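PDB 5GGY: Iron(III) ABC transporter, periplasmic iron-compound-binding protein from Vibrio cholerae, which probably binds iron(III)-loaded hydroxamate siderophores such as Desferal in the periplasm and delivers them to an ABC transporter for import. Local coordinates for residues P104-Q109 against K200-V205. Residues are numbered along the deposited sequence; the frame is centred on the assembly and turned at random.
Sequences PNFSEQ and KEWGIV
Phe106 and Trp202 bring two loops together through a single backbone hydrogen bond and an aromatic contact set side by side. The amide N of Trp202 donates to the carbonyl O of Phe106 over 2.7 Å, nearly straight at the hydrogen (171°) although the donor stands 30° off the carbonyl plane. It is the one hydrogen bond that joins 104-109 to 200-205.

Beside this bond the base of Phe106 meets the six-membered ring of the Trp202 indole. CB of Phe106 lies 3.5 Å from CE3 of Trp202, and CG and CD2 continue the contact along CE3 and CZ3. The phenyl and this indole ring are close to parallel but strongly offset, centroids 5.6 Å apart, with little ring-over-ring overlap. In Trp202 CG is anti to the carbonyl carbon (chi1 -61°), which swings the indole back beside its own bonded N and so brings CE3 against Phe106 CB. Asn105 puts CG 3.6 Å above one face of the phenyl, while its ND2 bonds to Ala112 O at the start of helix 112-126; Trp202 also reaches Pro86.

Among the exposed residues, the acidic chains of Glu108 and Glu201 run side by side. CG of Glu201 packs 3.4 Å from Phe106 O, and the carboxylates approach to 4.4 Å between the two OE1 atoms, a like-charge proximity that would be mildly unfavourable; Glu108 is poorly ordered.

Each loop has its own internal bracing: Ser107 OG accepts from Gln109 N in an ST turn, and Gly203 N bonds to Lys200 O. Gly203 also pairs with Thr177 through the backbone, just past strand 172-176. The contact thus bridges the two lobes of the periplasmic-binding-protein fold, joined by long helix 130-154 as in other FhuD-like proteins.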
ATOM      1  N   PRO A 104      -6.748   6.833 -17.373  1.00 19.30           N
ATOM      2  CA  PRO A 104      -5.842   7.978 -17.493  1.00 22.89           C
ATOM      3  C   PRO A 104      -5.072   8.277 -16.208  1.00 25.50           C
ATOM      4  O   PRO A 104      -5.522   7.938 -15.114  1.00 15.06           O
ATOM      5  CB  PRO A 104      -6.788   9.130 -17.839  1.00 15.47           C
ATOM      6  CG  PRO A 104      -8.058   8.765 -17.158  1.00 15.81           C
ATOM      7  CD  PRO A 104      -8.155   7.259 -17.254  1.00 15.17           C
ATOM      8  N   ASN A 105      -3.917   8.913 -16.357  1.00 26.85           N
ATOM      9  CA  ASN A 105      -3.083   9.288 -15.224  1.00 21.18           C
ATOM     10  C   ASN A 105      -2.216  10.498 -15.569  1.00 24.28           C
ATOM     11  O   ASN A 105      -2.254  10.997 -16.696  1.00 15.87           O
ATOM     12  CB  ASN A 105      -2.206   8.107 -14.796  1.00 14.68           C
ATOM     13  CG  ASN A 105      -1.655   8.264 -13.387  1.00 30.57           C
ATOM     14  OD1 ASN A 105      -1.757   9.332 -12.783  1.00 25.67           O
ATOM     15  ND2 ASN A 105      -1.055   7.199 -12.863  1.00 22.79           N
ATOM     16  N   PHE A 106      -1.457  10.969 -14.582  1.00 24.99           N
ATOM     17  CA  PHE A 106      -0.477  12.038 -14.762  1.00 22.12           C
ATOM     18  C   PHE A 106      -1.115  13.334 -15.246  1.00 31.38           C
ATOM     19  O   PHE A 106      -0.488  14.123 -15.953  1.00 25.40           O
ATOM     20  CB  PHE A 106       0.623  11.589 -15.728  1.00 18.17           C
ATOM     21  CG  PHE A 106       1.299  10.314 -15.314  1.00 28.96           C
ATOM     22  CD1 PHE A 106       2.309  10.332 -14.368  1.00 17.90           C
ATOM     23  CD2 PHE A 106       0.916   9.096 -15.857  1.00 16.77           C
ATOM     24  CE1 PHE A 106       2.928   9.158 -13.974  1.00 22.92           C
ATOM     25  CE2 PHE A 106       1.532   7.924 -15.464  1.00 27.06           C
ATOM     26  CZ  PHE A 106       2.534   7.956 -14.520  1.00 31.65           C
ATOM     27  N   SER A 107      -2.367  13.552 -14.858  1.00 39.52           N
ATOM     28  CA  SER A 107      -3.019  14.820 -15.138  1.00 35.47           C
ATOM     29  C   SER A 107      -2.616  15.824 -14.068  1.00 35.89           C
ATOM     30  O   SER A 107      -1.995  15.461 -13.069  1.00 29.57           O
ATOM     31  CB  SER A 107      -4.541  14.663 -15.192  1.00 38.31           C
ATOM     32  OG  SER A 107      -5.147  15.160 -14.013  1.00 42.37           O
ATOM     33  N   GLU A 108      -2.967  17.083 -14.295  1.00 57.28           N
ATOM     34  CA  GLU A 108      -2.642  18.178 -13.387  1.00 58.40           C
ATOM     35  C   GLU A 108      -3.125  17.915 -11.962  1.00 56.36           C
ATOM     36  O   GLU A 108      -2.435  18.225 -10.990  1.00 52.72           O
ATOM     37  CB  GLU A 108      -3.243  19.485 -13.917  1.00 72.23           C
ATOM     38  CG  GLU A 108      -4.523  19.308 -14.733  1.00 79.60           C
ATOM     39  CD  GLU A 108      -4.261  18.901 -16.177  1.00 78.99           C
ATOM     40  OE1 GLU A 108      -3.141  19.155 -16.670  1.00 84.24           O
ATOM     41  OE2 GLU A 108      -5.166  18.312 -16.807  1.00 68.68           O
ATOM     42  N   GLN A 109      -4.308  17.323 -11.850  1.00 40.76           N
ATOM     43  CA  GLN A 109      -4.944  17.111 -10.556  1.00 38.49           C
ATOM     44  C   GLN A 109      -4.787  15.683 -10.044  1.00 37.56           C
ATOM     45  O   GLN A 109      -5.243  15.362  -8.951  1.00 35.24           O
ATOM     46  CB  GLN A 109      -6.427  17.481 -10.644  1.00 42.71           C
ATOM     47  CG  GLN A 109      -7.153  16.860 -11.822  1.00 43.68           C
ATOM     48  CD  GLN A 109      -8.454  17.561 -12.132  1.00 49.74           C
ATOM     49  OE1 GLN A 109      -8.499  18.471 -12.962  1.00 56.72           O
ATOM     50  NE2 GLN A 109      -9.524  17.152 -11.460  1.00 53.61           N
ATOM     51  N   LYS A 200       1.858  19.433 -11.509  1.00 25.77           N
ATOM     52  CA  LYS A 200       1.811  19.717 -12.936  1.00 31.79           C
ATOM     53  C   LYS A 200       1.346  18.485 -13.699  1.00 30.09           C
ATOM     54  O   LYS A 200       1.171  17.415 -13.114  1.00 18.98           O
ATOM     55  CB  LYS A 200       3.188  20.165 -13.442  1.00 27.54           C
ATOM     56  CG  LYS A 200       3.667  21.493 -12.883  1.00 20.13           C
ATOM     57  CD  LYS A 200       3.365  22.636 -13.837  1.00 26.12           C
ATOM     58  CE  LYS A 200       3.044  23.915 -13.080  1.00 26.63           C
ATOM     59  NZ  LYS A 200       2.889  25.063 -14.006  1.00 29.18           N
ATOM     60  N   GLU A 201       1.136  18.639 -15.001  1.00 29.06           N
ATOM     61  CA  GLU A 201       0.860  17.491 -15.849  1.00 23.47           C
ATOM     62  C   GLU A 201       2.134  16.662 -15.971  1.00 28.39           C
ATOM     63  O   GLU A 201       3.232  17.221 -16.059  1.00 29.17           O
ATOM     64  CB  GLU A 201       0.365  17.926 -17.228  1.00 24.30           C
ATOM     65  CG  GLU A 201      -0.128  16.771 -18.093  1.00 31.22           C
ATOM     66  CD  GLU A 201      -0.476  17.200 -19.508  1.00 43.47           C
ATOM     67  OE1 GLU A 201      -0.196  18.364 -19.866  1.00 44.87           O
ATOM     68  OE2 GLU A 201      -1.028  16.370 -20.262  1.00 50.13           O
ATOM     69  N   TRP A 202       1.979  15.338 -15.946  1.00 29.60           N
ATOM     70  CA  TRP A 202       3.093  14.383 -15.972  1.00 21.03           C
ATOM     71  C   TRP A 202       4.005  14.495 -14.751  1.00 19.49           C
ATOM     72  O   TRP A 202       5.025  13.807 -14.668  1.00 21.48           O
ATOM     73  CB  TRP A 202       3.926  14.550 -17.249  1.00 26.53           C
ATOM     74  CG  TRP A 202       3.152  14.317 -18.502  1.00 32.13           C
ATOM     75  CD1 TRP A 202       2.756  15.256 -19.406  1.00 26.71           C
ATOM     76  CD2 TRP A 202       2.669  13.061 -18.988  1.00 31.68           C
ATOM     77  NE1 TRP A 202       2.058  14.661 -20.431  1.00 34.94           N
ATOM     78  CE2 TRP A 202       1.992  13.313 -20.197  1.00 34.34           C
ATOM     79  CE3 TRP A 202       2.748  11.746 -18.520  1.00 30.36           C
ATOM     80  CZ2 TRP A 202       1.394  12.300 -20.942  1.00 35.93           C
ATOM     81  CZ3 TRP A 202       2.154  10.742 -19.261  1.00 30.50           C
ATOM     82  CH2 TRP A 202       1.486  11.023 -20.457  1.00 32.43           C
ATOM     83  N   GLY A 203       3.632  15.352 -13.806  1.00 27.26           N
ATOM     84  CA  GLY A 203       4.425  15.566 -12.610  1.00 24.22           C
ATOM     85  C   GLY A 203       5.764  16.216 -12.909  1.00 26.68           C
ATOM     86  O   GLY A 203       6.757  15.928 -12.243  1.00 28.56           O
ATOM     87  N   ILE A 204       5.798  17.092 -13.913  1.00 25.24           N
ATOM     88  CA  ILE A 204       7.038  17.758 -14.299  1.00 28.77           C
ATOM     89  C   ILE A 204       6.849  19.246 -14.587  1.00 25.06           C
ATOM     90  O   ILE A 204       5.824  19.670 -15.105  1.00 37.40           O
ATOM     91  CB  ILE A 204       7.679  17.101 -15.545  1.00 28.22           C
ATOM     92  CG1 ILE A 204       6.678  17.027 -16.688  1.00 16.14           C
ATOM     93  CG2 ILE A 204       8.221  15.727 -15.211  1.00 16.21           C
ATOM     94  CD1 ILE A 204       7.277  16.612 -18.004  1.00 16.96           C
ATOM     95  N   VAL A 205       7.862  20.035 -14.250  1.00 23.80           N
ATOM     96  CA  VAL A 205       7.910  21.436 -14.646  1.00 19.73           C
ATOM     97  C   VAL A 205       9.287  21.723 -15.241  1.00 25.40           C
ATOM     98  O   VAL A 205      10.304  21.217 -14.759  1.00 27.85           O
ATOM     99  CB  VAL A 205       7.613  22.389 -13.463  1.00 21.93           C
ATOM    100  CG1 VAL A 205       8.654  22.248 -12.358  1.00 18.53           C
ATOM    101  CG2 VAL A 205       7.527  23.835 -13.950  1.00 18.75           C
TER